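Mandelate racemase/muconate lactonizing enzyme family protein (PDB 3T9P) is a putative isomerase of the mandelate racemase/muconate lactonizing enzyme family, whose exact substrate and reaction are not established. Local coordinates at residues D280-G285 with S312-C317; V36-V41 with W50-T55; G132-Y137 with H320-I325; D252-E257 with I276-V281. All coordinates share one frame; numbering follows the deposited sequence.

Overall arrangement
Interactions 1 and 4 are buried in the barrel domain and join end to end through Asp280 and Val281: strand pairing by backbone bonds in interaction 4 gives way to apolar helix packing, without a cross-segment hydrogen bond, in interaction 1. Interaction 2 is a hairpin of the N-terminal domain, also largely buried, where backbone bonds and an arginine-on-tryptophan CH-pi contact combine. It meets interaction 1 directly, since Gln52 OE1 lies 2.8 Å from Leu313 N in a probable hydrogen bond, which ties the two domains. Interaction 3 is the surface contact; it uses the far end of the helix 313-322 that interaction 1 also engages, and relies on an arginine-to-carbonyl bond.

Interaction 1: residues D280-G285 with S312-C317; sequences DVMYMG and SLVTMC. With FMT (formic acid), chain E.
Met282 lies against Val314: its CG and SD each come to 3.9 Å from Val314 CB, and the side chains cross obliquely. With CG anti to the carbonyl carbon (chi1 -82°) and the chain bent at the next bond, the methyl end is carried on to the start of helix 313-322, where Met282 CE lies 3.9 Å from Cys317 SG and 4.1 Å from Leu313 CB. Alongside, Val281 CG1 meets Cys317 CB at 4.0 Å, and Val314 CG2 comes within 3.9 Å of Asp280 OD1, this pair crossing at about a right angle. Behind this apolar shell, Asp280 OD1 caps the short helix 281-284: it accepts from Tyr283 N at 2.9 Å, on the anti side of the carboxylate, and weakly from Met282 N, while OD2 bonds His307 ND1. Replacing Asp280 with an alanine would probably leave the Tyr283 amide without its cap and His307 ND1 without this carboxylate. The Asp-His pair is consistent with the dyad of mandelate racemase. Tyr283 OH donates to formate O2 at 2.6 Å, and Lys94 of the second subunit also binds that formate. Helix 287-299 packs on Val281, helix 98-119 touches Cys317, and strand 276-277 leads into the capped turn.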
loop_
_atom_site.group_PDB
_atom_site.type_symbol
_atom_site.label_atom_id
_atom_site.label_comp_id
_atom_site.label_asym_id
_atom_site.label_seq_id
_atom_site.Cartn_x
_atom_site.Cartn_y
_atom_site.Cartn_z
ATOM N N ASP A 280 -11.541 -4.543 7.187
ATOM C CA ASP A 280 -12.083 -5.540 6.305
ATOM C C ASP A 280 -11.101 -6.667 6.345
ATOM O O ASP A 280 -9.922 -6.465 6.057
ATOM C CB ASP A 280 -12.170 -4.938 4.851
ATOM C CG ASP A 280 -12.646 -5.981 3.787
ATOM O OD1 ASP A 280 -11.899 -6.901 3.473
ATOM O OD2 ASP A 280 -13.796 -5.825 3.294
ATOM N N VAL A 281 -11.581 -7.880 6.657
ATOM C CA VAL A 281 -10.650 -9.030 6.892
ATOM C C VAL A 281 -9.670 -9.198 5.671
ATOM O O VAL A 281 -8.428 -9.464 5.788
ATOM C CB VAL A 281 -11.477 -10.317 7.224
ATOM C CG1 VAL A 281 -10.539 -11.596 7.207
ATOM C CG2 VAL A 281 -12.067 -10.163 8.534
ATOM N N MET A 282 -10.251 -9.114 4.489
ATOM C CA MET A 282 -9.519 -9.475 3.238
ATOM C C MET A 282 -8.599 -8.305 2.853
ATOM O O MET A 282 -7.531 -8.569 2.368
ATOM C CB MET A 282 -10.491 -9.684 2.027
ATOM C CG MET A 282 -11.123 -11.024 1.964
ATOM S SD MET A 282 -11.344 -12.057 3.463
ATOM C CE MET A 282 -11.555 -13.687 2.674
ATOM N N TYR A 283 -8.986 -7.026 3.044
ATOM C CA TYR A 283 -8.029 -5.947 2.747
ATOM C C TYR A 283 -6.919 -5.858 3.795
ATOM O O TYR A 283 -5.853 -5.243 3.572
ATOM C CB TYR A 283 -8.752 -4.578 2.697
ATOM C CG TYR A 283 -9.775 -4.429 1.632
ATOM C CD1 TYR A 283 -9.593 -5.008 0.381
ATOM C CD2 TYR A 283 -10.915 -3.605 1.842
ATOM C CE1 TYR A 283 -10.554 -4.821 -0.677
ATOM C CE2 TYR A 283 -11.843 -3.379 0.836
ATOM C CZ TYR A 283 -11.649 -4.001 -0.422
ATOM O OH TYR A 283 -12.567 -3.786 -1.391
ATOM N N MET A 284 -7.207 -6.365 4.976
ATOM C CA MET A 284 -6.241 -6.255 6.110
ATOM C C MET A 284 -5.073 -7.270 5.983
ATOM O O MET A 284 -4.008 -7.101 6.613
ATOM C CB MET A 284 -6.952 -6.723 7.401
ATOM C CG MET A 284 -7.582 -5.534 8.144
ATOM S SD MET A 284 -6.469 -4.139 8.479
ATOM C CE MET A 284 -5.115 -4.928 9.301
ATOM N N GLY A 285 -5.295 -8.367 5.249
ATOM C CA GLY A 285 -4.267 -9.420 5.263
ATOM C C GLY A 285 -4.661 -10.652 6.063
ATOM O O GLY A 285 -3.813 -11.508 6.316
ATOM N N SER A 312 -18.524 -13.116 -1.250
ATOM C CA SER A 312 -17.417 -14.036 -1.316
ATOM C C SER A 312 -17.151 -14.586 0.105
ATOM O O SER A 312 -18.003 -14.436 0.952
ATOM C CB SER A 312 -16.233 -13.334 -1.901
ATOM O OG SER A 312 -15.652 -12.454 -0.959
ATOM N N LEU A 313 -15.997 -15.174 0.375
ATOM C CA LEU A 313 -15.725 -15.715 1.701
ATOM C C LEU A 313 -15.648 -14.577 2.810
ATOM O O LEU A 313 -15.706 -14.839 4.022
ATOM C CB LEU A 313 -14.390 -16.435 1.619
ATOM C CG LEU A 313 -14.101 -17.223 2.905
ATOM C CD1 LEU A 313 -15.052 -18.327 3.057
ATOM C CD2 LEU A 313 -12.610 -17.681 2.966
ATOM N N VAL A 314 -15.370 -13.363 2.368
ATOM C CA VAL A 314 -15.206 -12.245 3.333
ATOM C C VAL A 314 -16.382 -12.206 4.354
ATOM O O VAL A 314 -16.192 -11.912 5.516
ATOM C CB VAL A 314 -14.948 -10.890 2.603
ATOM C CG1 VAL A 314 -16.205 -10.422 1.768
ATOM C CG2 VAL A 314 -14.514 -9.740 3.651
ATOM N N THR A 315 -17.600 -12.447 3.903
ATOM C CA THR A 315 -18.703 -12.377 4.824
ATOM C C THR A 315 -18.620 -13.500 5.897
ATOM O O THR A 315 -18.766 -13.198 7.111
ATOM C CB THR A 315 -20.090 -12.268 4.070
ATOM O OG1 THR A 315 -20.105 -11.017 3.360
ATOM C CG2 THR A 315 -21.389 -12.273 5.128
ATOM N N MET A 316 -18.354 -14.705 5.504
ATOM C CA MET A 316 -18.199 -15.834 6.480
ATOM C C MET A 316 -16.993 -15.598 7.416
ATOM O O MET A 316 -17.100 -15.787 8.626
ATOM C CB MET A 316 -18.034 -17.199 5.729
ATOM C CG MET A 316 -17.951 -18.467 6.717
ATOM S SD MET A 316 -19.400 -18.445 7.845
ATOM C CE MET A 316 -20.666 -18.948 6.691
ATOM N N CYS A 317 -15.893 -15.039 6.895
ATOM C CA CYS A 317 -14.735 -14.756 7.848
ATOM C C CYS A 317 -15.163 -13.730 8.898
ATOM O O CYS A 317 -14.786 -13.848 10.132
ATOM C CB CYS A 317 -13.553 -14.204 7.079
ATOM S SG CYS A 317 -12.753 -15.383 5.927
HETATM C C FMT E . -15.831 -3.164 -1.330
HETATM O O1 FMT E . -16.393 -2.628 -2.351
HETATM O O2 FMT E . -14.861 -2.675 -0.731
#

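Interaction 2: residues V36-V41 with W50-T55; sequences VGFVRV and WGQVST
Val39 O accepts from Gly51 N at 2.7 Å, in the carbonyl plane, and is also met by a CA-H...O contact from Trp50 CA at 3.1 Å. The reciprocal bond from Val39 N to Gly51 O is 3.0 Å long and nearly straight at nitrogen (171°), although its donor stands well above the carbonyl plane. These two bonds make Val39-Gly51 the hydrogen-bonded pair of an antiparallel hairpin, flanked by the non-hydrogen-bonded pairs Phe38-Gln52 and Arg40-Trp50. Two residues along each strand, Val53 N donates to Gly37 O at 3.0 Å, and a water links Gly37 N to Val53 O.

On the face carrying Phe38, Arg40, Trp50 and Gln52, Arg40 CB sits 3.7 Å from the centroid of the Trp50 six-membered ring, 4° off its normal, a CH-pi contact. CG anti to the backbone N lays the arginine along the indole. Its guanidinium plane is turned 56° from the ring, and a second water accepts from both Arg40 NH1 and Trp50 NE1. Were Trp50 a serine, Arg40 would probably lose the surface its methylenes lie on, and Phe38 CB its neighbour Trp50 CZ3, 3.9 Å away. Arg40 is also held by a salt bridge to Glu29. Farther along, Gln52 CG passes Gly37 O at 3.2 Å, while its amide reaches Leu313 and Ser312. The backbone bonds thus set the register of this hairpin, while the polar ends divide between the sheet's own charge pair and the barrel domain.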
loop_
_atom_site.group_PDB
_atom_site.type_symbol
_atom_site.label_atom_id
_atom_site.label_comp_id
_atom_site.label_asym_id
_atom_site.label_seq_id
_atom_site.Cartn_x
_atom_site.Cartn_y
_atom_site.Cartn_z
ATOM N N VAL A 36 -12.277 -13.058 -8.123
ATOM C CA VAL A 36 -12.153 -13.815 -6.838
ATOM C C VAL A 36 -11.059 -14.787 -6.999
ATOM O O VAL A 36 -10.897 -15.250 -8.137
ATOM C CB VAL A 36 -13.458 -14.630 -6.460
ATOM C CG1 VAL A 36 -13.260 -15.180 -5.014
ATOM C CG2 VAL A 36 -14.611 -13.768 -6.413
ATOM N N GLY A 37 -10.310 -15.128 -5.930
ATOM C CA GLY A 37 -9.172 -16.072 -6.057
ATOM C C GLY A 37 -9.294 -16.909 -4.782
ATOM O O GLY A 37 -9.175 -16.336 -3.676
ATOM N N PHE A 38 -9.476 -18.228 -4.899
ATOM C CA PHE A 38 -9.357 -19.134 -3.762
ATOM C C PHE A 38 -7.950 -19.753 -3.627
ATOM O O PHE A 38 -7.261 -19.947 -4.603
ATOM C CB PHE A 38 -10.405 -20.252 -3.837
ATOM C CG PHE A 38 -11.797 -19.738 -3.785
ATOM C CD1 PHE A 38 -12.312 -19.193 -2.598
ATOM C CD2 PHE A 38 -12.587 -19.744 -4.922
ATOM C CE1 PHE A 38 -13.648 -18.682 -2.560
ATOM C CE2 PHE A 38 -13.919 -19.280 -4.901
ATOM C CZ PHE A 38 -14.438 -18.719 -3.730
ATOM N N VAL A 39 -7.576 -20.060 -2.392
ATOM C CA VAL A 39 -6.281 -20.598 -2.095
ATOM C C VAL A 39 -6.515 -21.951 -1.384
ATOM O O VAL A 39 -7.326 -22.051 -0.425
ATOM C CB VAL A 39 -5.458 -19.649 -1.134
ATOM C CG1 VAL A 39 -4.105 -20.383 -0.661
ATOM C CG2 VAL A 39 -5.096 -18.273 -1.882
ATOM N N ARG A 40 -5.812 -22.961 -1.845
ATOM C CA ARG A 40 -5.729 -24.246 -1.186
ATOM C C ARG A 40 -4.302 -24.482 -0.670
ATOM O O ARG A 40 -3.362 -24.437 -1.393
ATOM C CB ARG A 40 -6.222 -25.426 -2.049
ATOM C CG ARG A 40 -6.128 -26.738 -1.330
ATOM C CD ARG A 40 -6.759 -27.937 -2.031
ATOM N NE ARG A 40 -6.147 -28.218 -3.301
ATOM C CZ ARG A 40 -6.730 -28.851 -4.289
ATOM N NH1 ARG A 40 -7.939 -29.346 -4.139
ATOM N NH2 ARG A 40 -6.115 -28.986 -5.414
ATOM N N VAL A 41 -4.213 -24.759 0.600
ATOM C CA VAL A 41 -2.982 -25.059 1.296
ATOM C C VAL A 41 -2.949 -26.558 1.619
ATOM O O VAL A 41 -3.925 -27.120 2.005
ATOM C CB VAL A 41 -2.792 -24.268 2.598
ATOM C CG1 VAL A 41 -3.805 -24.631 3.603
ATOM C CG2 VAL A 41 -1.393 -24.411 3.168
ATOM N N TRP A 50 -8.864 -24.348 2.689
ATOM C CA TRP A 50 -9.243 -23.394 1.671
ATOM C C TRP A 50 -9.442 -22.019 2.253
ATOM O O TRP A 50 -10.139 -21.866 3.268
ATOM C CB TRP A 50 -10.612 -23.790 1.071
ATOM C CG TRP A 50 -10.504 -24.964 0.114
ATOM C CD1 TRP A 50 -10.753 -26.346 0.385
ATOM C CD2 TRP A 50 -10.160 -24.881 -1.266
ATOM N NE1 TRP A 50 -10.574 -27.069 -0.785
ATOM C CE2 TRP A 50 -10.205 -26.196 -1.799
ATOM C CE3 TRP A 50 -9.828 -23.802 -2.131
ATOM C CZ2 TRP A 50 -9.947 -26.445 -3.158
ATOM C CZ3 TRP A 50 -9.577 -24.068 -3.449
ATOM C CH2 TRP A 50 -9.619 -25.374 -3.952
ATOM N N GLY A 51 -8.841 -21.019 1.568
ATOM C CA GLY A 51 -9.083 -19.602 1.926
ATOM C C GLY A 51 -9.260 -18.832 0.662
ATOM O O GLY A 51 -9.624 -19.385 -0.345
ATOM N N GLN A 52 -9.157 -17.532 0.748
ATOM C CA GLN A 52 -9.438 -16.633 -0.345
ATOM C C GLN A 52 -8.658 -15.328 -0.195
ATOM O O GLN A 52 -8.531 -14.819 0.890
ATOM C CB GLN A 52 -10.959 -16.348 -0.409
ATOM C CG GLN A 52 -11.479 -15.569 -1.584
ATOM C CD GLN A 52 -12.840 -14.923 -1.343
ATOM O OE1 GLN A 52 -13.844 -15.555 -1.355
ATOM N NE2 GLN A 52 -12.829 -13.651 -1.179
ATOM N N VAL A 53 -8.147 -14.852 -1.307
ATOM C CA VAL A 53 -7.538 -13.542 -1.414
ATOM C C VAL A 53 -8.689 -12.518 -1.467
ATOM O O VAL A 53 -9.800 -12.885 -1.628
ATOM C CB VAL A 53 -6.541 -13.386 -2.600
ATOM C CG1 VAL A 53 -5.455 -14.487 -2.597
ATOM C CG2 VAL A 53 -7.240 -13.314 -3.879
ATOM N N SER A 54 -8.379 -11.257 -1.283
ATOM C CA SER A 54 -9.374 -10.228 -1.378
ATOM C C SER A 54 -10.030 -10.274 -2.777
ATOM O O SER A 54 -9.419 -10.580 -3.734
ATOM C CB SER A 54 -8.758 -8.845 -1.207
ATOM O OG SER A 54 -9.711 -7.864 -1.320
ATOM N N THR A 55 -11.308 -10.000 -2.814
ATOM C CA THR A 55 -11.976 -9.842 -4.084
ATOM C C THR A 55 -11.450 -8.564 -4.815
ATOM O O THR A 55 -10.847 -7.712 -4.225
ATOM C CB THR A 55 -13.488 -9.731 -3.927
ATOM O OG1 THR A 55 -13.801 -8.773 -2.922
ATOM C CG2 THR A 55 -14.119 -11.068 -3.604
HETATM O O HOH W 1 -10.717 -12.966 -4.266
HETATM O O HOH W 2 -10.345 -29.763 -2.285
#

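Interaction 3: residues G132-Y137 with H320-I325; sequences GPVRAY and HLLRAI. With SO4 (sulfate ion), chain C.
Arg323 folds back on itself to bring its guanidinium to the start of strand 132-139. Its CG is anti to the carbonyl carbon (chi1 -71°), and further bends at chi2 and chi3, -61° and -53°, curl the chain so that the planar group lies flat over the backbone of Gly132. Gly132 CA is 3.6 Å from Arg323 CZ, over the centre of that plane; a side chain on this residue would run into the guanidinium. In the plane of the group, Arg323 NH1 donates to Pro133 O at 2.9 Å, and NE bonds the carbonyl of Ser130, so two backbone acceptors help to fix its rotation. A sulfate, probably from the crystallisation liquor, meets the guanidinium edge in a two-pronged grip: NH1 to O2 at 2.8 Å and NH2 to O1 at 2.6 Å.

The aliphatic part of the arginine is used as well. Arg323 CD passes Val134 CG2 at 3.5 Å, the two side chains sliding past each other in opposite directions. The other valine methyl, CG1, anti to the backbone N, meets Leu322 CD1 at 4.1 Å, where the side chains cross at about a right angle; both residues also pack on Leu332. Helix 313-322 is thereby fastened to strand 132-139, the first barrel strand, where that strand closes against the last, 332-335, as in the modified (beta/alpha)7-beta barrel of the enolase superfamily.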
loop_
_atom_site.group_PDB
_atom_site.type_symbol
_atom_site.label_atom_id
_atom_site.label_comp_id
_atom_site.label_asym_id
_atom_site.label_seq_id
_atom_site.Cartn_x
_atom_site.Cartn_y
_atom_site.Cartn_z
ATOM N N GLY A 132 -22.762 -19.923 16.364
ATOM C CA GLY A 132 -24.010 -19.332 16.745
ATOM C C GLY A 132 -24.444 -18.244 15.764
ATOM O O GLY A 132 -23.804 -17.997 14.706
ATOM N N PRO A 133 -25.531 -17.541 16.127
ATOM C CA PRO A 133 -26.048 -16.519 15.221
ATOM C C PRO A 133 -25.312 -15.183 15.322
ATOM O O PRO A 133 -24.674 -14.830 16.370
ATOM C CB PRO A 133 -27.515 -16.318 15.747
ATOM C CG PRO A 133 -27.377 -16.577 17.295
ATOM C CD PRO A 133 -26.489 -17.867 17.240
ATOM N N VAL A 134 -25.329 -14.448 14.193
ATOM C CA VAL A 134 -24.803 -13.129 14.128
ATOM C C VAL A 134 -25.931 -12.197 13.567
ATOM O O VAL A 134 -26.370 -12.382 12.407
ATOM C CB VAL A 134 -23.587 -13.159 13.204
ATOM C CG1 VAL A 134 -22.963 -11.804 13.126
ATOM C CG2 VAL A 134 -22.522 -14.081 13.797
ATOM N N ARG A 135 -26.360 -11.189 14.330
ATOM C CA ARG A 135 -27.295 -10.188 13.806
ATOM C C ARG A 135 -26.647 -9.440 12.622
ATOM O O ARG A 135 -25.484 -9.025 12.694
ATOM C CB ARG A 135 -27.569 -9.071 14.807
ATOM C CG ARG A 135 -28.765 -8.163 14.356
ATOM C CD ARG A 135 -28.703 -6.911 15.128
ATOM N NE ARG A 135 -29.799 -6.032 14.743
ATOM C CZ ARG A 135 -29.969 -4.849 15.270
ATOM N NH1 ARG A 135 -29.096 -4.422 16.190
ATOM N NH2 ARG A 135 -30.993 -4.114 14.883
ATOM N N ALA A 136 -27.407 -9.239 11.572
ATOM C CA ALA A 136 -26.836 -8.588 10.355
ATOM C C ALA A 136 -27.545 -7.270 10.100
ATOM O O ALA A 136 -28.776 -7.129 10.422
ATOM C CB ALA A 136 -27.088 -9.529 9.096
ATOM N N TYR A 137 -26.877 -6.392 9.358
ATOM C CA TYR A 137 -27.575 -5.281 8.778
ATOM C C TYR A 137 -27.575 -5.497 7.270
ATOM O O TYR A 137 -26.612 -5.961 6.723
ATOM C CB TYR A 137 -26.933 -3.930 9.175
ATOM C CG TYR A 137 -25.563 -3.568 8.662
ATOM C CD1 TYR A 137 -24.444 -3.662 9.501
ATOM C CD2 TYR A 137 -25.417 -2.888 7.433
ATOM C CE1 TYR A 137 -23.145 -3.137 9.068
ATOM C CE2 TYR A 137 -24.173 -2.370 6.999
ATOM C CZ TYR A 137 -23.049 -2.535 7.807
ATOM O OH TYR A 137 -21.884 -1.988 7.367
ATOM N N HIS A 320 -17.344 -15.386 11.647
ATOM C CA HIS A 320 -16.531 -16.093 12.629
ATOM C C HIS A 320 -15.818 -15.102 13.491
ATOM O O HIS A 320 -15.764 -15.286 14.750
ATOM C CB HIS A 320 -15.486 -17.039 12.010
ATOM C CG HIS A 320 -16.077 -18.270 11.384
ATOM N ND1 HIS A 320 -15.985 -19.525 11.977
ATOM C CD2 HIS A 320 -16.847 -18.439 10.265
ATOM C CE1 HIS A 320 -16.578 -20.423 11.180
ATOM N NE2 HIS A 320 -17.112 -19.791 10.141
ATOM N N LEU A 321 -15.308 -14.021 12.912
ATOM C CA LEU A 321 -14.647 -13.027 13.761
ATOM C C LEU A 321 -15.634 -12.396 14.780
ATOM O O LEU A 321 -15.251 -12.206 15.979
ATOM C CB LEU A 321 -14.013 -11.883 12.940
ATOM C CG LEU A 321 -13.391 -10.675 13.622
ATOM C CD1 LEU A 321 -11.929 -11.048 13.825
ATOM C CD2 LEU A 321 -13.373 -9.424 12.743
ATOM N N LEU A 322 -16.864 -12.031 14.333
ATOM C CA LEU A 322 -17.830 -11.386 15.294
ATOM C C LEU A 322 -18.298 -12.363 16.381
ATOM O O LEU A 322 -18.731 -11.913 17.451
ATOM C CB LEU A 322 -19.075 -10.815 14.588
ATOM C CG LEU A 322 -18.703 -9.590 13.779
ATOM C CD1 LEU A 322 -19.852 -9.231 12.755
ATOM C CD2 LEU A 322 -18.377 -8.388 14.677
ATOM N N ARG A 323 -18.277 -13.663 16.099
ATOM C CA ARG A 323 -18.552 -14.683 17.120
ATOM C C ARG A 323 -17.427 -14.834 18.161
ATOM O O ARG A 323 -17.585 -15.626 19.099
ATOM C CB ARG A 323 -18.807 -16.058 16.465
ATOM C CG ARG A 323 -20.165 -16.175 15.683
ATOM C CD ARG A 323 -21.418 -15.961 16.552
ATOM N NE ARG A 323 -21.409 -16.854 17.756
ATOM C CZ ARG A 323 -22.347 -16.879 18.728
ATOM N NH1 ARG A 323 -23.435 -16.135 18.665
ATOM N NH2 ARG A 323 -22.198 -17.664 19.785
ATOM N N ALA A 324 -16.303 -14.155 18.020
ATOM C CA ALA A 324 -15.191 -14.445 18.870
ATOM C C ALA A 324 -14.662 -13.206 19.581
ATOM O O ALA A 324 -14.234 -13.298 20.749
ATOM C CB ALA A 324 -14.044 -15.140 18.011
ATOM N N ILE A 325 -14.748 -12.021 18.977
ATOM C CA ILE A 325 -14.009 -10.871 19.566
ATOM C C ILE A 325 -14.776 -10.303 20.793
ATOM O O ILE A 325 -16.002 -10.334 20.809
ATOM C CB ILE A 325 -13.677 -9.753 18.588
ATOM C CG1 ILE A 325 -14.961 -9.109 17.988
ATOM C CG2 ILE A 325 -12.635 -10.296 17.515
ATOM C CD1 ILE A 325 -14.655 -7.738 17.286
HETATM S S SO4 C . -25.526 -17.209 21.377
HETATM O O1 SO4 C . -24.385 -18.091 21.150
HETATM O O2 SO4 C . -25.446 -15.986 20.557
HETATM O O3 SO4 C . -26.726 -17.996 21.008
HETATM O O4 SO4 C . -25.568 -16.759 22.779
#

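Interaction 4: residues D252-E257 with I276-V281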
loop_
_atom_site.group_PDB
_atom_site.type_symbol
_atom_site.label_atom_id
_atom_site.label_comp_id
_atom_site.label_asym_id
_atom_site.label_seq_id
_atom_site.Cartn_x
_atom_site.Cartn_y
_atom_site.Cartn_z
ATOM N N ASP A 252 -22.562 8.022 15.703
ATOM C CA ASP A 252 -21.234 7.341 15.626
ATOM C C ASP A 252 -20.668 7.556 14.203
ATOM O O ASP A 252 -21.338 7.268 13.200
ATOM C CB ASP A 252 -21.445 5.835 15.895
ATOM C CG ASP A 252 -21.827 5.508 17.410
ATOM O OD1 ASP A 252 -21.388 6.296 18.321
ATOM O OD2 ASP A 252 -22.522 4.463 17.661
ATOM N N VAL A 253 -19.480 8.114 14.127
ATOM C CA VAL A 253 -18.736 8.182 12.890
ATOM C C VAL A 253 -17.857 6.916 12.879
ATOM O O VAL A 253 -17.218 6.580 13.922
ATOM C CB VAL A 253 -17.951 9.473 12.805
ATOM C CG1 VAL A 253 -16.943 9.506 11.575
ATOM C CG2 VAL A 253 -18.925 10.666 12.762
ATOM N N ALA A 254 -17.931 6.137 11.758
ATOM C CA ALA A 254 -17.275 4.796 11.671
ATOM C C ALA A 254 -16.333 4.887 10.439
ATOM O O ALA A 254 -16.588 5.680 9.491
ATOM C CB ALA A 254 -18.258 3.739 11.473
ATOM N N GLY A 255 -15.272 4.083 10.429
ATOM C CA GLY A 255 -14.365 4.130 9.329
ATOM C C GLY A 255 -13.247 3.109 9.449
ATOM O O GLY A 255 -13.100 2.459 10.515
ATOM N N GLY A 256 -12.543 2.897 8.336
ATOM C CA GLY A 256 -11.299 2.088 8.303
ATOM C C GLY A 256 -11.265 0.997 7.227
ATOM O O GLY A 256 -10.316 0.270 7.146
ATOM N N GLU A 257 -12.346 0.822 6.477
ATOM C CA GLU A 257 -12.447 -0.188 5.382
ATOM C C GLU A 257 -11.174 -0.287 4.575
ATOM O O GLU A 257 -10.714 -1.422 4.288
ATOM C CB GLU A 257 -13.637 0.184 4.427
ATOM C CG GLU A 257 -13.649 -0.538 3.087
ATOM C CD GLU A 257 -14.769 -0.080 2.068
ATOM O OE1 GLU A 257 -15.302 1.045 2.173
ATOM O OE2 GLU A 257 -15.023 -0.875 1.082
ATOM N N ILE A 276 -16.207 4.096 15.787
ATOM C CA ILE A 276 -16.352 2.641 15.486
ATOM C C ILE A 276 -15.347 2.265 14.377
ATOM O O ILE A 276 -15.250 3.002 13.404
ATOM C CB ILE A 276 -17.742 2.317 14.945
ATOM C CG1 ILE A 276 -18.856 2.638 15.978
ATOM C CG2 ILE A 276 -17.793 0.880 14.427
ATOM C CD1 ILE A 276 -20.244 2.540 15.497
ATOM N N VAL A 277 -14.534 1.216 14.578
ATOM C CA VAL A 277 -13.461 0.866 13.576
ATOM C C VAL A 277 -14.038 -0.241 12.680
ATOM O O VAL A 277 -14.816 -1.049 13.171
ATOM C CB VAL A 277 -12.099 0.362 14.193
ATOM C CG1 VAL A 277 -11.441 1.536 15.111
ATOM C CG2 VAL A 277 -12.271 -0.873 14.956
ATOM N N GLN A 278 -13.617 -0.271 11.403
ATOM C CA GLN A 278 -14.322 -1.123 10.416
ATOM C C GLN A 278 -13.303 -1.730 9.513
ATOM O O GLN A 278 -13.378 -1.492 8.315
ATOM C CB GLN A 278 -15.246 -0.212 9.544
ATOM C CG GLN A 278 -16.311 0.394 10.407
ATOM C CD GLN A 278 -17.473 0.870 9.629
ATOM O OE1 GLN A 278 -17.317 1.877 8.924
ATOM N NE2 GLN A 278 -18.685 0.205 9.798
ATOM N N PRO A 279 -12.334 -2.517 10.073
ATOM C CA PRO A 279 -11.371 -3.175 9.181
ATOM C C PRO A 279 -12.162 -4.133 8.264
ATOM O O PRO A 279 -13.284 -4.591 8.644
ATOM C CB PRO A 279 -10.501 -4.050 10.167
ATOM C CG PRO A 279 -11.420 -4.339 11.326
ATOM C CD PRO A 279 -12.246 -3.006 11.466
ATOM N N ASP A 280 -11.541 -4.543 7.187
ATOM C CA ASP A 280 -12.083 -5.540 6.305
ATOM C C ASP A 280 -11.101 -6.667 6.345
ATOM O O ASP A 280 -9.922 -6.465 6.057
ATOM C CB ASP A 280 -12.170 -4.938 4.851
ATOM C CG ASP A 280 -12.646 -5.981 3.787
ATOM O OD1 ASP A 280 -11.899 -6.901 3.473
ATOM O OD2 ASP A 280 -13.796 -5.825 3.294
ATOM N N VAL A 281 -11.581 -7.880 6.657
ATOM C CA VAL A 281 -10.650 -9.030 6.892
ATOM C C VAL A 281 -9.670 -9.198 5.671
ATOM O O VAL A 281 -8.428 -9.464 5.788
ATOM C CB VAL A 281 -11.477 -10.317 7.224
ATOM C CG1 VAL A 281 -10.539 -11.596 7.207
ATOM C CG2 VAL A 281 -12.067 -10.163 8.534
HETATM O O HOH W 3 -9.313 -2.912 6.306
#
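Ile276 packs across the parallel strand pair onto Ala254 and Asp252. Its CB stands 3.8 Å from Ala254 CB, and the CG2 branch stays over the same methyl. The longer branch, with CG1 anti to the carbonyl carbon (chi1 -62°) and extended at chi2 (172°), runs the other way: CG1 is 4.1 Å from Asp252 CB, and the terminal CD1 closes to 3.5 Å of that same carbon. Asp252 and Ile276 cross there at about a right angle, the aspartate offering its methylene and, a little farther off, one carboxylate oxygen. His229, from the next strand, touches both Ala254 and Ile276.

Beneath these side chains the backbones are laced in parallel fashion. Ile276 N donates to Val253 O at 3.3 Å, and Ile276 O accepts from Gly255 N at 3.2 Å, nearly along the C=O axis; a third bond, from Gln278 N to Gly255 O, is weak, with an angle of only 120° at the hydrogen. Strand 252-255, helix 262-270 and strand 276-277 form a beta-alpha-beta crossover, one unit of the enolase-type barrel, and helix 262-270 covers Val277 and Pro279 through Trp265.

Past the strands the paired chains continue toward the mouth of the barrel. Gln278 CB lies 3.6 Å from Gly255 O, and Asp280 CB approaches Glu257 O to 3.8 Å. A water accepts from Asp280 N at 2.9 Å and sits beside Glu257 O. The Glu257 side chain sets out away from segment 276-281, and its OE2 forms a salt bridge with Lys94 of the second subunit, close to a bound formate.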